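Local coordinates for alpha-l-arabinofuranosidase domain protein (PDB 4ATW) that hydrolyses terminal non-reducing alpha-L-arabinofuranosyl residues from arabinose-containing oligosaccharides and polysaccharides in a thermophilic bacterium, at residues A[368-373]-A[386-392]; A[233-237]-A[252-257]. Residues are numbered along the deposited sequence.

Contact 1 of 2, residues A[368-373]-A[386-392]; sequences SETYNI and VENAPFL
This is an antiparallel beta-hairpin contact in the C-terminal all-beta part of the enzyme, pairing the arms 360-376 and 383-398 near their turn. Both chains are largely extended, and the pairing is most regular at Ile373 and Val386, a hydrogen-bonded pair closed by Ile373 N to Val386 O (3.0 Å) and Val386 N to Ile373 O (3.1 Å). Beyond it the second chain turns a corner at Glu387 and Asn388. Asn388 adopts a left-handed backbone conformation (phi 64°, psi 52°), and one extra residue enters this arm: Ala389 N now donates to Tyr371 O (2.7 Å), and Phe391 N to Glu369 O (3.0 Å). Asn372, in the m rotamer, reaches across to the corner, where its OD1 accepts Asn388 N at 3.1 Å. At the other end the side-chain OG of Ser368 (chi1 t) accepts from Phe391 N at 2.9 Å, alongside the Phe391 N to Glu369 O bond, and from Leu392 N at 3.2 Å. The p rotamer of Tyr371 lays its ring over the second arm, where Ala389 CB makes a CH-pi contact 3.8 Å from the Tyr371 ring centroid. The Phe391 ring (chi1 -89°) meets the Tyr371 ring obliquely, centroids 4.6 Å apart and planes at 38°. Ile373 CG2 approaches Val386 CB at 3.7 Å. Outside the hairpin, Phe391 has a cation-pi contact with Arg413, and Glu369 OE1 bonds Ser2 N. Helix 243-247 meets the aromatic pair through Tyr244, while Val386 and Pro390 rest on Tyr251 of helix 250-265.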
ATOM      1  N   SER A 368      -4.250  19.098  18.898  1.00 49.38           N
ATOM      2  CA  SER A 368      -4.144  18.014  19.871  1.00 47.09           C
ATOM      3  C   SER A 368      -3.149  18.257  20.996  1.00 54.14           C
ATOM      4  O   SER A 368      -2.453  19.286  21.031  1.00 52.75           O
ATOM      5  CB  SER A 368      -3.765  16.705  19.207  1.00 50.93           C
ATOM      6  OG  SER A 368      -3.469  15.741  20.209  1.00 54.83           O
ATOM      7  N   GLU A 369      -3.053  17.280  21.888  1.00 56.16           N
ATOM      8  CA  GLU A 369      -2.184  17.413  23.036  1.00 68.02           C
ATOM      9  C   GLU A 369      -1.349  16.463  22.180  1.00 67.12           C
ATOM     10  O   GLU A 369      -1.904  15.692  21.377  1.00 71.20           O
ATOM     11  CB  GLU A 369      -2.741  16.588  24.198  1.00 84.64           C
ATOM     12  CG  GLU A 369      -2.441  17.196  25.571  1.00 90.17           C
ATOM     13  CD  GLU A 369      -3.038  18.601  25.726  1.00 96.12           C
ATOM     14  OE1 GLU A 369      -4.279  18.727  25.810  1.00 93.72           O
ATOM     15  OE2 GLU A 369      -2.267  19.586  25.751  1.00101.47           O
ATOM     16  N   THR A 370      -0.030  16.524  22.344  1.00 62.41           N
ATOM     17  CA  THR A 370       0.918  15.675  21.594  1.00 61.80           C
ATOM     18  C   THR A 370       1.709  15.072  22.756  1.00 57.85           C
ATOM     19  O   THR A 370       1.391  15.274  23.919  1.00 67.50           O
ATOM     20  CB  THR A 370       1.824  16.805  20.979  1.00 58.30           C
ATOM     21  OG1 THR A 370       2.685  17.335  21.996  1.00 66.66           O
ATOM     22  CG2 THR A 370       0.992  17.934  20.368  1.00 56.30           C
ATOM     23  N   TYR A 371       2.748  14.321  22.406  1.00 58.46           N
ATOM     24  CA  TYR A 371       3.639  13.660  23.359  1.00 48.43           C
ATOM     25  C   TYR A 371       4.937  13.332  22.655  1.00 43.62           C
ATOM     26  O   TYR A 371       5.087  13.503  21.440  1.00 37.05           O
ATOM     27  CB  TYR A 371       3.028  12.350  23.902  1.00 41.94           C
ATOM     28  CG  TYR A 371       2.639  11.308  22.858  1.00 44.44           C
ATOM     29  CD1 TYR A 371       1.603  11.554  21.948  1.00 45.25           C
ATOM     30  CD2 TYR A 371       3.306  10.085  22.773  1.00 44.70           C
ATOM     31  CE1 TYR A 371       1.236  10.619  20.977  1.00 39.53           C
ATOM     32  CE2 TYR A 371       2.941   9.124  21.786  1.00 48.48           C
ATOM     33  CZ  TYR A 371       1.896   9.419  20.897  1.00 39.87           C
ATOM     34  OH  TYR A 371       1.478   8.541  19.927  1.00 42.18           O
ATOM     35  N   ASN A 372       5.889  12.866  23.432  1.00 36.25           N
ATOM     36  CA  ASN A 372       7.161  12.466  22.873  1.00 45.57           C
ATOM     37  C   ASN A 372       7.311  10.976  23.191  1.00 42.44           C
ATOM     38  O   ASN A 372       6.749  10.469  24.163  1.00 41.30           O
ATOM     39  CB  ASN A 372       8.296  13.266  23.506  1.00 50.84           C
ATOM     40  CG  ASN A 372       8.222  14.732  23.181  1.00 57.36           C
ATOM     41  OD1 ASN A 372       8.351  15.138  22.034  1.00 63.14           O
ATOM     42  ND2 ASN A 372       8.012  15.539  24.196  1.00 78.68           N
ATOM     43  N   ILE A 373       8.050  10.255  22.372  1.00 45.25           N
ATOM     44  CA  ILE A 373       8.205   8.859  22.663  1.00 47.30           C
ATOM     45  C   ILE A 373       9.554   8.318  22.196  1.00 59.62           C
ATOM     46  O   ILE A 373      10.292   8.966  21.425  1.00 46.83           O
ATOM     47  CB  ILE A 373       7.064   8.069  22.049  1.00 33.36           C
ATOM     48  CG1 ILE A 373       7.106   6.632  22.552  1.00 44.27           C
ATOM     49  CG2 ILE A 373       7.146   8.125  20.548  1.00 21.32           C
ATOM     50  CD1 ILE A 373       5.879   5.821  22.111  1.00 60.13           C
ATOM     51  N   VAL A 386      10.066   9.648  18.394  1.00 46.22           N
ATOM     52  CA  VAL A 386       9.193  10.601  17.736  1.00 48.86           C
ATOM     53  C   VAL A 386       8.991  11.783  18.643  1.00 52.84           C
ATOM     54  O   VAL A 386       8.983  11.629  19.873  1.00 50.13           O
ATOM     55  CB  VAL A 386       7.838   9.997  17.424  1.00 41.86           C
ATOM     56  CG1 VAL A 386       6.937  11.053  16.802  1.00 52.94           C
ATOM     57  CG2 VAL A 386       8.016   8.820  16.495  1.00 54.88           C
ATOM     58  N   GLU A 387       8.846  12.962  18.042  1.00 50.23           N
ATOM     59  CA  GLU A 387       8.653  14.170  18.822  1.00 57.95           C
ATOM     60  C   GLU A 387       7.350  14.883  18.527  1.00 53.04           C
ATOM     61  O   GLU A 387       7.072  15.237  17.394  1.00 47.58           O
ATOM     62  CB  GLU A 387       9.793  15.144  18.599  1.00 60.24           C
ATOM     63  CG  GLU A 387      10.834  15.133  19.690  1.00 73.58           C
ATOM     64  CD  GLU A 387      11.768  16.321  19.569  1.00 89.57           C
ATOM     65  OE1 GLU A 387      12.418  16.453  18.501  1.00 86.62           O
ATOM     66  OE2 GLU A 387      11.845  17.126  20.532  1.00102.04           O
ATOM     67  N   ASN A 388       6.550  15.081  19.567  1.00 45.17           N
ATOM     68  CA  ASN A 388       5.297  15.771  19.448  1.00 37.50           C
ATOM     69  C   ASN A 388       4.309  15.072  18.582  1.00 38.78           C
ATOM     70  O   ASN A 388       3.744  15.664  17.670  1.00 46.15           O
ATOM     71  CB  ASN A 388       5.561  17.171  18.950  1.00 36.32           C
ATOM     72  CG  ASN A 388       6.300  17.992  19.971  1.00 33.93           C
ATOM     73  OD1 ASN A 388       6.701  19.109  19.694  1.00 52.36           O
ATOM     74  ND2 ASN A 388       6.469  17.444  21.176  1.00 40.98           N
ATOM     75  N   ALA A 389       4.096  13.805  18.898  1.00 35.05           N
ATOM     76  CA  ALA A 389       3.155  12.989  18.166  1.00 42.86           C
ATOM     77  C   ALA A 389       1.755  13.351  18.670  1.00 43.83           C
ATOM     78  O   ALA A 389       1.507  13.311  19.874  1.00 47.68           O
ATOM     79  CB  ALA A 389       3.451  11.530  18.438  1.00 25.95           C
ATOM     80  N   PRO A 390       0.824  13.718  17.766  1.00 39.24           N
ATOM     81  CA  PRO A 390      -0.520  14.062  18.251  1.00 40.73           C
ATOM     82  C   PRO A 390      -1.326  12.878  18.805  1.00 33.84           C
ATOM     83  O   PRO A 390      -1.168  11.738  18.381  1.00 40.80           O
ATOM     84  CB  PRO A 390      -1.185  14.711  17.020  1.00 40.72           C
ATOM     85  CG  PRO A 390      -0.560  13.993  15.894  1.00 45.62           C
ATOM     86  CD  PRO A 390       0.925  13.945  16.316  1.00 39.09           C
ATOM     87  N   PHE A 391      -2.180  13.162  19.779  1.00 39.09           N
ATOM     88  CA  PHE A 391      -3.039  12.148  20.369  1.00 44.49           C
ATOM     89  C   PHE A 391      -4.274  12.066  19.492  1.00 53.04           C
ATOM     90  O   PHE A 391      -5.003  11.064  19.504  1.00 61.67           O
ATOM     91  CB  PHE A 391      -3.463  12.558  21.769  1.00 58.15           C
ATOM     92  CG  PHE A 391      -2.526  12.107  22.841  1.00 65.35           C
ATOM     93  CD1 PHE A 391      -2.551  10.783  23.266  1.00 54.54           C
ATOM     94  CD2 PHE A 391      -1.605  12.998  23.418  1.00 62.23           C
ATOM     95  CE1 PHE A 391      -1.679  10.339  24.248  1.00 54.82           C
ATOM     96  CE2 PHE A 391      -0.717  12.563  24.408  1.00 57.87           C
ATOM     97  CZ  PHE A 391      -0.756  11.226  24.824  1.00 59.87           C
ATOM     98  N   LEU A 392      -4.499  13.141  18.737  1.00 43.94           N
ATOM     99  CA  LEU A 392      -5.631  13.253  17.837  1.00 36.91           C
ATOM    100  C   LEU A 392      -5.192  13.910  16.543  1.00 41.78           C
ATOM    101  O   LEU A 392      -4.487  14.920  16.559  1.00 39.53           O
ATOM    102  CB  LEU A 392      -6.706  14.117  18.474  1.00 34.10           C
ATOM    103  CG  LEU A 392      -7.958  14.344  17.630  1.00 36.22           C
ATOM    104  CD1 LEU A 392      -8.802  13.101  17.610  1.00 44.93           C
ATOM    105  CD2 LEU A 392      -8.766  15.462  18.213  1.00 47.72           C
TER

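Contact 2 of 2, residues A[233-237]-A[252-257]; sequences SYHFY and LLKERL
Leu252 opens the helical side of a strand-helix packing in which helix 252-257 runs nearly antiparallel to strand 233-237, their axes at 163° and 10.4 Å apart at closest approach. The strand presents Tyr234 and Phe236, both with chi1 t and CA-to-CB bonds toward the helix, while the CA-to-CB bond of His235 between them points away. Leu252, fully extended (t, t), brings CD2 to 3.8 Å from Phe236 CE1, at the edge of that ring. Leu253 is the main apolar contact: its tp rotamer places CD1 over the Phe236 face, 3.8 Å from the ring centroid in a CH-pi contact and 3.4 Å from Phe236 CG, and the same CD1 lies 4.3 Å from Tyr234 CE2. The nearest CA pair is here too, Phe236 to Leu253 at 7.2 Å. Such packing belongs to a (beta/alpha)8 barrel: strand 231-238 is the sixth of eight parallel strands, and helix 250-265 covers its outer face on the crossover to strand 276-284, where Leu279 and Ile277 meet Leu253 and Leu257. After Lys254 and Glu255 the helix turns back to the strand at Arg256, whose N bonds Leu252 O at 3.0 Å. Arg256 NE lies beside the edge of the Phe236 ring, 4.2 Å from CE1, and gives a weak hydrogen bond to Tyr234 OH (3.3 Å), a hydroxyl that also bonds Asp213. Leu257 (mt) reaches Tyr234 CD2 with its CD2 at 4.2 Å, the two CA atoms standing 8.0 Å apart.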
ATOM      1  N   SER A 233      11.134   4.673  -4.737  1.00 43.65           N
ATOM      2  CA  SER A 233      10.523   3.737  -3.815  1.00 41.65           C
ATOM      3  C   SER A 233      10.962   3.922  -2.380  1.00 40.36           C
ATOM      4  O   SER A 233      12.121   4.251  -2.139  1.00 35.18           O
ATOM      5  CB  SER A 233      10.856   2.318  -4.319  1.00 22.76           C
ATOM      6  OG  SER A 233      10.540   1.321  -3.391  1.00 44.41           O
ATOM      7  N   TYR A 234      10.017   3.764  -1.448  1.00 27.69           N
ATOM      8  CA  TYR A 234      10.333   3.809  -0.024  1.00 39.43           C
ATOM      9  C   TYR A 234       9.589   2.688   0.714  1.00 38.78           C
ATOM     10  O   TYR A 234       8.385   2.513   0.518  1.00 33.22           O
ATOM     11  CB  TYR A 234       9.988   5.152   0.634  1.00 47.16           C
ATOM     12  CG  TYR A 234      10.589   5.276   2.047  1.00 43.39           C
ATOM     13  CD1 TYR A 234      11.943   5.554   2.229  1.00 35.07           C
ATOM     14  CD2 TYR A 234       9.821   5.014   3.181  1.00 38.09           C
ATOM     15  CE1 TYR A 234      12.518   5.560   3.494  1.00 37.90           C
ATOM     16  CE2 TYR A 234      10.401   5.022   4.453  1.00 42.34           C
ATOM     17  CZ  TYR A 234      11.740   5.292   4.594  1.00 32.20           C
ATOM     18  OH  TYR A 234      12.295   5.264   5.837  1.00 40.82           O
ATOM     19  N   HIS A 235      10.317   1.932   1.545  1.00 40.70           N
ATOM     20  CA  HIS A 235       9.748   0.817   2.281  1.00 38.16           C
ATOM     21  C   HIS A 235       9.748   1.138   3.743  1.00 42.86           C
ATOM     22  O   HIS A 235      10.794   1.488   4.274  1.00 49.49           O
ATOM     23  CB  HIS A 235      10.572  -0.441   2.040  1.00 40.21           C
ATOM     24  CG  HIS A 235      10.416  -1.005   0.664  1.00 59.37           C
ATOM     25  ND1 HIS A 235      10.933  -2.228   0.294  1.00 64.63           N
ATOM     26  CD2 HIS A 235       9.809  -0.505  -0.438  1.00 63.99           C
ATOM     27  CE1 HIS A 235      10.655  -2.456  -0.978  1.00 71.13           C
ATOM     28  NE2 HIS A 235       9.973  -1.425  -1.447  1.00 73.48           N
ATOM     29  N   PHE A 236       8.592   1.023   4.407  1.00 40.61           N
ATOM     30  CA  PHE A 236       8.507   1.313   5.847  1.00 35.66           C
ATOM     31  C   PHE A 236       7.846   0.205   6.644  1.00 36.85           C
ATOM     32  O   PHE A 236       6.664  -0.046   6.472  1.00 34.32           O
ATOM     33  CB  PHE A 236       7.728   2.593   6.088  1.00 29.87           C
ATOM     34  CG  PHE A 236       7.772   3.070   7.510  1.00 30.36           C
ATOM     35  CD1 PHE A 236       8.841   3.826   7.975  1.00 36.67           C
ATOM     36  CD2 PHE A 236       6.745   2.773   8.387  1.00 46.98           C
ATOM     37  CE1 PHE A 236       8.890   4.284   9.310  1.00 39.46           C
ATOM     38  CE2 PHE A 236       6.769   3.221   9.728  1.00 52.57           C
ATOM     39  CZ  PHE A 236       7.844   3.976  10.191  1.00 46.13           C
ATOM     40  N   TYR A 237       8.604  -0.454   7.512  1.00 38.18           N
ATOM     41  CA  TYR A 237       8.054  -1.525   8.340  1.00 48.33           C
ATOM     42  C   TYR A 237       8.299  -1.166   9.798  1.00 55.84           C
ATOM     43  O   TYR A 237       9.440  -0.935  10.205  1.00 55.81           O
ATOM     44  CB  TYR A 237       8.713  -2.873   8.020  1.00 45.03           C
ATOM     45  CG  TYR A 237       8.297  -3.474   6.682  1.00 50.12           C
ATOM     46  CD1 TYR A 237       6.960  -3.760   6.408  1.00 60.01           C
ATOM     47  CD2 TYR A 237       9.227  -3.712   5.667  1.00 53.19           C
ATOM     48  CE1 TYR A 237       6.563  -4.257   5.163  1.00 46.86           C
ATOM     49  CE2 TYR A 237       8.833  -4.208   4.420  1.00 40.03           C
ATOM     50  CZ  TYR A 237       7.502  -4.471   4.184  1.00 46.06           C
ATOM     51  OH  TYR A 237       7.087  -4.928   2.966  1.00 52.36           O
ATOM     52  N   LEU A 252       6.619   9.005  12.633  1.00 33.33           N
ATOM     53  CA  LEU A 252       8.027   8.818  12.307  1.00 27.87           C
ATOM     54  C   LEU A 252       8.011   8.697  10.781  1.00 30.63           C
ATOM     55  O   LEU A 252       8.756   9.367  10.088  1.00 35.98           O
ATOM     56  CB  LEU A 252       8.567   7.530  12.931  1.00 35.50           C
ATOM     57  CG  LEU A 252      10.055   7.184  12.834  1.00 31.93           C
ATOM     58  CD1 LEU A 252      10.308   5.858  13.498  1.00 29.83           C
ATOM     59  CD2 LEU A 252      10.461   7.104  11.400  1.00 44.94           C
ATOM     60  N   LEU A 253       7.127   7.859  10.251  1.00 42.44           N
ATOM     61  CA  LEU A 253       7.012   7.689   8.811  1.00 40.62           C
ATOM     62  C   LEU A 253       6.833   9.057   8.161  1.00 42.83           C
ATOM     63  O   LEU A 253       7.271   9.283   7.036  1.00 37.37           O
ATOM     64  CB  LEU A 253       5.823   6.787   8.473  1.00 11.77           C
ATOM     65  CG  LEU A 253       5.534   6.756   6.968  1.00 37.87           C
ATOM     66  CD1 LEU A 253       6.594   5.959   6.217  1.00 27.87           C
ATOM     67  CD2 LEU A 253       4.156   6.176   6.735  1.00 28.73           C
ATOM     68  N   LYS A 254       6.195   9.975   8.878  1.00 45.47           N
ATOM     69  CA  LYS A 254       5.974  11.302   8.332  1.00 50.01           C
ATOM     70  C   LYS A 254       7.316  11.991   8.048  1.00 51.57           C
ATOM     71  O   LYS A 254       7.589  12.422   6.920  1.00 50.18           O
ATOM     72  CB  LYS A 254       5.141  12.151   9.302  1.00 48.05           C
ATOM     73  CG  LYS A 254       4.723  13.526   8.750  1.00 32.29           C
ATOM     74  CD  LYS A 254       4.591  14.512   9.892  1.00 32.81           C
ATOM     75  CE  LYS A 254       4.118  15.885   9.437  1.00 46.52           C
ATOM     76  NZ  LYS A 254       4.248  16.916  10.547  1.00 45.46           N
ATOM     77  N   GLU A 255       8.161  12.083   9.069  1.00 47.49           N
ATOM     78  CA  GLU A 255       9.450  12.737   8.917  1.00 44.63           C
ATOM     79  C   GLU A 255      10.311  12.036   7.901  1.00 48.48           C
ATOM     80  O   GLU A 255      11.116  12.668   7.201  1.00 56.25           O
ATOM     81  CB  GLU A 255      10.189  12.794  10.248  1.00 24.10           C
ATOM     82  CG  GLU A 255       9.539  13.724  11.220  1.00 22.91           C
ATOM     83  CD  GLU A 255       9.616  15.158  10.759  1.00 49.25           C
ATOM     84  OE1 GLU A 255      10.693  15.549  10.213  1.00 46.10           O
ATOM     85  OE2 GLU A 255       8.600  15.895  10.950  1.00 48.32           O
ATOM     86  N   ARG A 256      10.138  10.724   7.811  1.00 38.40           N
ATOM     87  CA  ARG A 256      10.925   9.939   6.877  1.00 29.64           C
ATOM     88  C   ARG A 256      10.592  10.310   5.457  1.00 30.09           C
ATOM     89  O   ARG A 256      11.492  10.570   4.658  1.00 38.94           O
ATOM     90  CB  ARG A 256      10.681   8.464   7.095  1.00 31.32           C
ATOM     91  CG  ARG A 256      11.946   7.676   7.203  1.00 42.20           C
ATOM     92  CD  ARG A 256      12.485   7.655   8.599  1.00 14.80           C
ATOM     93  NE  ARG A 256      12.622   6.266   8.970  1.00 37.41           N
ATOM     94  CZ  ARG A 256      13.222   5.833  10.071  1.00 47.51           C
ATOM     95  NH1 ARG A 256      13.754   6.719  10.920  1.00 42.08           N
ATOM     96  NH2 ARG A 256      13.275   4.517  10.329  1.00 41.51           N
ATOM     97  N   LEU A 257       9.298  10.364   5.156  1.00 32.97           N
ATOM     98  CA  LEU A 257       8.843  10.711   3.832  1.00 25.30           C
ATOM     99  C   LEU A 257       9.285  12.127   3.482  1.00 37.55           C
ATOM    100  O   LEU A 257       9.834  12.362   2.384  1.00 38.59           O
ATOM    101  CB  LEU A 257       7.326  10.563   3.764  1.00 16.58           C
ATOM    102  CG  LEU A 257       6.833   9.098   3.878  1.00 25.92           C
ATOM    103  CD1 LEU A 257       5.344   9.006   4.065  1.00  6.22           C
ATOM    104  CD2 LEU A 257       7.245   8.336   2.621  1.00 20.05           C
TER

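The two contacts lie 18 Å apart, centre to centre, and touch where Val386 CG2 of contact 1 packs 3.8 Å from Leu252 CB of contact 2, so helix 250-265 covers a barrel strand and also meets the beta hairpin. Contact 2 is the more central, about 12 Å from the centre of the chain against 25 Å for contact 1. Its strand also borders the probable catalytic centre: His235 bonds Glu172 and Tyr237 bonds Glu281, glutamates placed after the fourth strand and on the seventh, as are the catalytic pair of related barrel glycosidases. The hairpin comes near this end as well, since Phe378, beyond the paired arm of contact 1, touches Tyr237.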